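Local coordinates for protein esterase (Rhizomucor miehei CAU432, PDB 4WY8) that probably hydrolyses carboxylic esters as an alpha/beta-hydrolase-fold carboxylesterase of a thermophilic fungus, at residues A131-A143 / V172-I185. Residues are numbered along the deposited sequence; the frame is centred on the assembly and turned at random.
Sequences ALEECLDAVVWVA and VVCIRAKQLGLNII
Helix 131-143 and helix 172-179 cross at -65° with their axes 9.8 Å apart, and L136 and V173 bring the backbones nearest, CA to CA 5.7 Å. V173 is a knob in the hole formed by L132, C135, L136 and V139; its CG2 meets L132 CD1 at 3.6 Å, while CG1 turns to V139 CG2. The L132 and V173 side chains run antiparallel alongside each other, and L132 CD1 also touches V172 CG2. A chi1 of 175° swings the L136 branch away from its own N and across the R176 side chain at about a right angle: CD2 packs on R176 CG at 3.5 Å, lies over one guanidinium face and meets L180 CD2. In this alpha/beta hydrolase fold both helices pack on the central sheet, V139 touching strands 83-87 and 159-163, and helix 165-179 follows strand 159-163 and what is probably the nucleophile elbow. A Schellman motif ends that helix, G181 at C-prime, with L182 N hydrogen-bonded to A177 O and G181 N to K178 O. The chain then returns to helix 131-143: I184 CB rests on A143 CB at 3.6 Å, and V139 CG1 touches both I184 CD1 and I185 CG1, 3.8 Å from each.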
ATOM      1  N   ALA A 131      13.795  19.969 -18.866  1.00 23.36           N
ATOM      2  CA  ALA A 131      12.782  19.855 -17.814  1.00 20.17           C
ATOM      3  C   ALA A 131      13.402  19.437 -16.490  1.00 16.67           C
ATOM      4  O   ALA A 131      13.111  20.034 -15.455  1.00 17.13           O
ATOM      5  CB  ALA A 131      11.702  18.876 -18.216  1.00 16.47           C
ATOM      6  N   LEU A 132      14.284  18.446 -16.543  1.00 16.42           N
ATOM      7  CA  LEU A 132      14.995  17.950 -15.365  1.00 19.21           C
ATOM      8  C   LEU A 132      15.711  19.062 -14.595  1.00 21.92           C
ATOM      9  O   LEU A 132      15.614  19.177 -13.365  1.00 21.72           O
ATOM     10  CB  LEU A 132      16.004  16.895 -15.809  1.00 23.13           C
ATOM     11  CG  LEU A 132      17.067  16.465 -14.803  1.00 29.98           C
ATOM     12  CD1 LEU A 132      16.417  16.045 -13.490  1.00 25.79           C
ATOM     13  CD2 LEU A 132      17.880  15.318 -15.368  1.00 20.71           C
ATOM     14  N   GLU A 133      16.397  19.909 -15.346  1.00 24.05           N
ATOM     15  CA  GLU A 133      17.111  21.038 -14.783  1.00 22.15           C
ATOM     16  C   GLU A 133      16.156  22.074 -14.192  1.00 23.93           C
ATOM     17  O   GLU A 133      16.453  22.674 -13.140  1.00 25.50           O
ATOM     18  CB  GLU A 133      18.007  21.622 -15.867  1.00 26.99           C
ATOM     19  CG  GLU A 133      19.154  20.659 -16.186  1.00 29.10           C
ATOM     20  CD  GLU A 133      19.985  21.094 -17.376  1.00 45.29           C
ATOM     21  OE1 GLU A 133      20.880  20.312 -17.791  1.00 45.05           O
ATOM     22  OE2 GLU A 133      19.764  22.222 -17.875  1.00 44.51           O
ATOM     23  N   GLU A 134      15.014  22.295 -14.846  1.00 19.59           N
ATOM     24  CA  GLU A 134      14.001  23.160 -14.234  1.00 18.45           C
ATOM     25  C   GLU A 134      13.526  22.599 -12.884  1.00 19.60           C
ATOM     26  O   GLU A 134      13.377  23.347 -11.905  1.00 13.75           O
ATOM     27  CB  GLU A 134      12.801  23.352 -15.165  1.00 20.49           C
ATOM     28  CG  GLU A 134      13.106  24.227 -16.391  1.00 23.37           C
ATOM     29  CD  GLU A 134      12.038  24.148 -17.484  1.00 19.69           C
ATOM     30  OE1 GLU A 134      11.175  23.237 -17.433  1.00 19.13           O
ATOM     31  OE2 GLU A 134      12.058  25.002 -18.402  1.00 26.92           O
ATOM     32  N   CYS A 135      13.295  21.284 -12.826  1.00 16.17           N
ATOM     33  CA  CYS A 135      12.755  20.663 -11.615  1.00 18.26           C
ATOM     34  C   CYS A 135      13.753  20.698 -10.459  1.00 21.03           C
ATOM     35  O   CYS A 135      13.389  20.983  -9.291  1.00 22.12           O
ATOM     36  CB  CYS A 135      12.321  19.213 -11.894  1.00 17.22           C
ATOM     37  SG  CYS A 135      10.909  19.090 -13.060  1.00 17.95           S
ATOM     38  N   LEU A 136      15.007  20.409 -10.793  1.00 20.23           N
ATOM     39  CA  LEU A 136      16.082  20.476  -9.822  1.00 18.29           C
ATOM     40  C   LEU A 136      16.195  21.897  -9.319  1.00 17.89           C
ATOM     41  O   LEU A 136      16.234  22.130  -8.116  1.00 15.10           O
ATOM     42  CB  LEU A 136      17.401  20.001 -10.444  1.00 14.52           C
ATOM     43  CG  LEU A 136      18.632  20.141  -9.549  1.00 22.74           C
ATOM     44  CD1 LEU A 136      18.611  19.208  -8.308  1.00 17.02           C
ATOM     45  CD2 LEU A 136      19.876  19.886 -10.389  1.00 32.38           C
ATOM     46  N   ASP A 137      16.171  22.858 -10.232  1.00 19.29           N
ATOM     47  CA  ASP A 137      16.218  24.260  -9.825  1.00 18.89           C
ATOM     48  C   ASP A 137      15.062  24.642  -8.889  1.00 20.97           C
ATOM     49  O   ASP A 137      15.230  25.452  -7.966  1.00 23.27           O
ATOM     50  CB  ASP A 137      16.187  25.174 -11.044  1.00 19.71           C
ATOM     51  CG  ASP A 137      17.551  25.338 -11.696  1.00 28.62           C
ATOM     52  OD1 ASP A 137      18.570  24.931 -11.088  1.00 28.57           O
ATOM     53  OD2 ASP A 137      17.596  25.897 -12.818  1.00 32.86           O
ATOM     54  N   ALA A 138      13.882  24.094  -9.150  1.00 15.83           N
ATOM     55  CA  ALA A 138      12.725  24.345  -8.286  1.00 19.19           C
ATOM     56  C   ALA A 138      12.904  23.770  -6.874  1.00 15.71           C
ATOM     57  O   ALA A 138      12.620  24.443  -5.883  1.00 18.81           O
ATOM     58  CB  ALA A 138      11.478  23.783  -8.917  1.00 18.55           C
ATOM     59  N   VAL A 139      13.367  22.527  -6.782  1.00 20.57           N
ATOM     60  CA  VAL A 139      13.652  21.934  -5.471  1.00 17.21           C
ATOM     61  C   VAL A 139      14.715  22.740  -4.715  1.00 19.76           C
ATOM     62  O   VAL A 139      14.559  23.041  -3.526  1.00 16.10           O
ATOM     63  CB  VAL A 139      14.126  20.472  -5.598  1.00 17.54           C
ATOM     64  CG1 VAL A 139      14.568  19.918  -4.237  1.00 15.09           C
ATOM     65  CG2 VAL A 139      13.030  19.596  -6.213  1.00 13.40           C
ATOM     66  N   VAL A 140      15.791  23.100  -5.414  1.00 20.41           N
ATOM     67  CA  VAL A 140      16.868  23.897  -4.820  1.00 17.26           C
ATOM     68  C   VAL A 140      16.339  25.226  -4.312  1.00 21.10           C
ATOM     69  O   VAL A 140      16.726  25.684  -3.236  1.00 23.41           O
ATOM     70  CB  VAL A 140      18.015  24.151  -5.838  1.00 23.47           C
ATOM     71  CG1 VAL A 140      18.995  25.206  -5.316  1.00 25.87           C
ATOM     72  CG2 VAL A 140      18.727  22.859  -6.163  1.00 13.35           C
ATOM     73  N   TRP A 141      15.442  25.832  -5.081  1.00 19.59           N
ATOM     74  CA  TRP A 141      14.815  27.086  -4.676  1.00 18.83           C
ATOM     75  C   TRP A 141      13.976  26.901  -3.401  1.00 21.51           C
ATOM     76  O   TRP A 141      14.104  27.679  -2.460  1.00 21.82           O
ATOM     77  CB  TRP A 141      13.963  27.643  -5.809  1.00 16.22           C
ATOM     78  CG  TRP A 141      13.479  29.054  -5.565  1.00 22.01           C
ATOM     79  CD1 TRP A 141      14.078  30.202  -5.984  1.00 22.16           C
ATOM     80  CD2 TRP A 141      12.294  29.457  -4.853  1.00 24.18           C
ATOM     81  NE1 TRP A 141      13.357  31.290  -5.566  1.00 22.54           N
ATOM     82  CE2 TRP A 141      12.257  30.865  -4.874  1.00 23.91           C
ATOM     83  CE3 TRP A 141      11.270  28.765  -4.191  1.00 22.50           C
ATOM     84  CZ2 TRP A 141      11.227  31.600  -4.269  1.00 23.97           C
ATOM     85  CZ3 TRP A 141      10.252  29.494  -3.588  1.00 22.42           C
ATOM     86  CH2 TRP A 141      10.241  30.897  -3.629  1.00 26.98           C
ATOM     87  N   VAL A 142      13.131  25.871  -3.371  1.00 20.17           N
ATOM     88  CA  VAL A 142      12.282  25.619  -2.205  1.00 19.87           C
ATOM     89  C   VAL A 142      13.090  25.293  -0.940  1.00 21.40           C
ATOM     90  O   VAL A 142      12.730  25.736   0.160  1.00 22.42           O
ATOM     91  CB  VAL A 142      11.252  24.463  -2.468  1.00 21.21           C
ATOM     92  CG1 VAL A 142      10.458  24.126  -1.196  1.00 14.66           C
ATOM     93  CG2 VAL A 142      10.291  24.831  -3.596  1.00 14.70           C
ATOM     94  N   ALA A 143      14.182  24.548  -1.083  1.00 18.94           N
ATOM     95  CA  ALA A 143      14.979  24.125   0.083  1.00 21.42           C
ATOM     96  C   ALA A 143      15.741  25.269   0.774  1.00 24.80           C
ATOM     97  O   ALA A 143      16.161  25.153   1.926  1.00 26.97           O
ATOM     98  CB  ALA A 143      15.952  23.055  -0.326  1.00 18.83           C
ATOM     99  N   VAL A 172      15.203  10.974 -10.908  1.00 12.41           N
ATOM    100  CA  VAL A 172      16.467  11.504 -11.423  1.00 14.93           C
ATOM    101  C   VAL A 172      16.845  12.853 -10.785  1.00 16.84           C
ATOM    102  O   VAL A 172      18.020  13.174 -10.678  1.00 12.73           O
ATOM    103  CB  VAL A 172      16.442  11.612 -12.962  1.00 12.64           C
ATOM    104  CG1 VAL A 172      16.287  10.233 -13.556  1.00 13.48           C
ATOM    105  CG2 VAL A 172      15.307  12.545 -13.451  1.00 13.22           C
ATOM    106  N   VAL A 173      15.858  13.642 -10.360  1.00 14.94           N
ATOM    107  CA  VAL A 173      16.165  14.826  -9.569  1.00 15.40           C
ATOM    108  C   VAL A 173      16.829  14.379  -8.256  1.00 18.41           C
ATOM    109  O   VAL A 173      17.774  15.018  -7.792  1.00 17.20           O
ATOM    110  CB  VAL A 173      14.920  15.680  -9.275  1.00 19.05           C
ATOM    111  CG1 VAL A 173      15.117  16.508  -8.008  1.00 18.82           C
ATOM    112  CG2 VAL A 173      14.610  16.577 -10.452  1.00 16.16           C
ATOM    113  N   CYS A 174      16.364  13.273  -7.670  1.00 14.97           N
ATOM    114  CA  CYS A 174      17.056  12.761  -6.475  1.00 15.86           C
ATOM    115  C   CYS A 174      18.515  12.361  -6.760  1.00 21.33           C
ATOM    116  O   CYS A 174      19.438  12.818  -6.041  1.00 23.41           O
ATOM    117  CB  CYS A 174      16.304  11.571  -5.875  1.00 12.86           C
ATOM    118  SG  CYS A 174      14.797  12.085  -5.016  1.00 19.50           S
ATOM    119  N   ILE A 175      18.738  11.548  -7.804  1.00 18.08           N
ATOM    120  CA  ILE A 175      20.125  11.165  -8.144  1.00 16.79           C
ATOM    121  C   ILE A 175      21.006  12.407  -8.399  1.00 22.68           C
ATOM    122  O   ILE A 175      22.171  12.502  -7.954  1.00 28.98           O
ATOM    123  CB  ILE A 175      20.182  10.279  -9.378  1.00 17.84           C
ATOM    124  CG1 ILE A 175      19.310   9.039  -9.177  1.00 16.52           C
ATOM    125  CG2 ILE A 175      21.638   9.916  -9.728  1.00 18.90           C
ATOM    126  CD1 ILE A 175      19.063   8.263 -10.475  1.00 16.59           C
ATOM    127  N   ARG A 176      20.441  13.365  -9.120  1.00 20.21           N
ATOM    128  CA  ARG A 176      21.159  14.585  -9.437  1.00 23.07           C
ATOM    129  C   ARG A 176      21.519  15.420  -8.202  1.00 26.87           C
ATOM    130  O   ARG A 176      22.648  15.886  -8.084  1.00 28.02           O
ATOM    131  CB  ARG A 176      20.349  15.434 -10.410  1.00 22.29           C
ATOM    132  CG  ARG A 176      21.131  16.624 -10.861  1.00 24.69           C
ATOM    133  CD  ARG A 176      22.267  16.182 -11.783  1.00 30.38           C
ATOM    134  NE  ARG A 176      23.301  17.204 -11.847  1.00 37.57           N
ATOM    135  CZ  ARG A 176      23.210  18.321 -12.555  1.00 36.24           C
ATOM    136  NH1 ARG A 176      22.128  18.569 -13.282  1.00 39.42           N
ATOM    137  NH2 ARG A 176      24.211  19.187 -12.534  1.00 41.37           N
ATOM    138  N   ALA A 177      20.574  15.599  -7.282  1.00 18.27           N
ATOM    139  CA  ALA A 177      20.862  16.340  -6.067  1.00 25.68           C
ATOM    140  C   ALA A 177      21.943  15.612  -5.260  1.00 23.59           C
ATOM    141  O   ALA A 177      22.792  16.241  -4.637  1.00 21.34           O
ATOM    142  CB  ALA A 177      19.588  16.527  -5.219  1.00 16.62           C
ATOM    143  N   LYS A 178      21.903  14.286  -5.264  1.00 23.66           N
ATOM    144  CA  LYS A 178      22.961  13.528  -4.595  1.00 27.29           C
ATOM    145  C   LYS A 178      24.327  13.853  -5.202  1.00 31.11           C
ATOM    146  O   LYS A 178      25.296  14.083  -4.483  1.00 35.29           O
ATOM    147  CB  LYS A 178      22.714  12.025  -4.682  1.00 23.43           C
ATOM    148  CG  LYS A 178      23.896  11.214  -4.126  1.00 29.24           C
ATOM    149  CD  LYS A 178      23.918   9.777  -4.619  1.00 24.01           C
ATOM    150  CE  LYS A 178      25.156   9.037  -4.122  1.00 24.09           C
ATOM    151  NZ  LYS A 178      25.205   7.624  -4.621  1.00 22.83           N
ATOM    152  N   GLN A 179      24.401  13.866  -6.529  1.00 32.60           N
ATOM    153  CA  GLN A 179      25.668  14.178  -7.204  1.00 35.19           C
ATOM    154  C   GLN A 179      26.187  15.605  -6.924  1.00 34.50           C
ATOM    155  O   GLN A 179      27.394  15.859  -6.998  1.00 37.22           O
ATOM    156  CB  GLN A 179      25.524  13.922  -8.706  1.00 31.91           C
ATOM    157  CG  GLN A 179      25.503  12.417  -8.957  1.00 31.76           C
ATOM    158  CD  GLN A 179      25.695  12.023 -10.402  1.00 34.10           C
ATOM    159  OE1 GLN A 179      25.770  12.877 -11.302  1.00 33.05           O
ATOM    160  NE2 GLN A 179      25.802  10.712 -10.636  1.00 31.47           N
ATOM    161  N   LEU A 180      25.282  16.528  -6.617  1.00 29.33           N
ATOM    162  CA  LEU A 180      25.673  17.890  -6.225  1.00 31.61           C
ATOM    163  C   LEU A 180      25.926  18.039  -4.708  1.00 28.30           C
ATOM    164  O   LEU A 180      26.087  19.149  -4.203  1.00 31.43           O
ATOM    165  CB  LEU A 180      24.617  18.894  -6.685  1.00 29.58           C
ATOM    166  CG  LEU A 180      24.655  19.368  -8.159  1.00 39.36           C
ATOM    167  CD1 LEU A 180      25.101  18.330  -9.183  1.00 33.39           C
ATOM    168  CD2 LEU A 180      23.335  20.023  -8.568  1.00 35.30           C
ATOM    169  N   GLY A 181      25.961  16.915  -3.998  1.00 27.90           N
ATOM    170  CA  GLY A 181      26.235  16.914  -2.570  1.00 30.74           C
ATOM    171  C   GLY A 181      25.159  17.560  -1.711  1.00 36.58           C
ATOM    172  O   GLY A 181      25.429  17.997  -0.595  1.00 40.34           O
ATOM    173  N   LEU A 182      23.933  17.612  -2.219  1.00 32.55           N
ATOM    174  CA  LEU A 182      22.824  18.214  -1.483  1.00 29.79           C
ATOM    175  C   LEU A 182      22.033  17.183  -0.664  1.00 28.52           C
ATOM    176  O   LEU A 182      21.803  16.050  -1.103  1.00 31.81           O
ATOM    177  CB  LEU A 182      21.897  18.921  -2.447  1.00 26.53           C
ATOM    178  CG  LEU A 182      22.686  19.805  -3.399  1.00 30.62           C
ATOM    179  CD1 LEU A 182      21.761  20.458  -4.387  1.00 26.30           C
ATOM    180  CD2 LEU A 182      23.423  20.840  -2.587  1.00 36.77           C
ATOM    181  N   ASN A 183      21.660  17.558   0.551  1.00 24.93           N
ATOM    182  CA  ASN A 183      20.839  16.693   1.378  1.00 27.31           C
ATOM    183  C   ASN A 183      19.516  17.375   1.654  1.00 23.74           C
ATOM    184  O   ASN A 183      19.033  17.402   2.791  1.00 30.43           O
ATOM    185  CB  ASN A 183      21.549  16.359   2.683  1.00 27.19           C
ATOM    186  CG  ASN A 183      22.905  15.711   2.459  1.00 49.71           C
ATOM    187  OD1 ASN A 183      22.988  14.548   2.040  1.00 57.13           O
ATOM    188  ND2 ASN A 183      23.978  16.446   2.770  1.00 41.48           N
ATOM    189  N   ILE A 184      18.906  17.885   0.598  1.00 18.90           N
ATOM    190  CA  ILE A 184      17.745  18.739   0.752  1.00 17.21           C
ATOM    191  C   ILE A 184      16.418  18.040   0.463  1.00 19.24           C
ATOM    192  O   ILE A 184      15.367  18.592   0.761  1.00 22.66           O
ATOM    193  CB  ILE A 184      17.849  19.959  -0.164  1.00 18.70           C
ATOM    194  CG1 ILE A 184      17.961  19.519  -1.629  1.00 20.25           C
ATOM    195  CG2 ILE A 184      19.026  20.836   0.262  1.00 14.07           C
ATOM    196  CD1 ILE A 184      17.974  20.707  -2.630  1.00 18.72           C
ATOM    197  N   ILE A 185      16.465  16.829  -0.090  1.00 17.19           N
ATOM    198  CA  ILE A 185      15.259  16.041  -0.347  1.00 17.28           C
ATOM    199  C   ILE A 185      15.129  14.923   0.676  1.00 17.49           C
ATOM    200  O   ILE A 185      16.022  14.087   0.785  1.00 17.13           O
ATOM    201  CB  ILE A 185      15.273  15.415  -1.776  1.00 20.30           C
ATOM    202  CG1 ILE A 185      15.408  16.493  -2.855  1.00 11.82           C
ATOM    203  CG2 ILE A 185      14.014  14.615  -2.029  1.00 12.27           C
ATOM    204  CD1 ILE A 185      15.606  15.911  -4.241  1.00 13.29           C
TER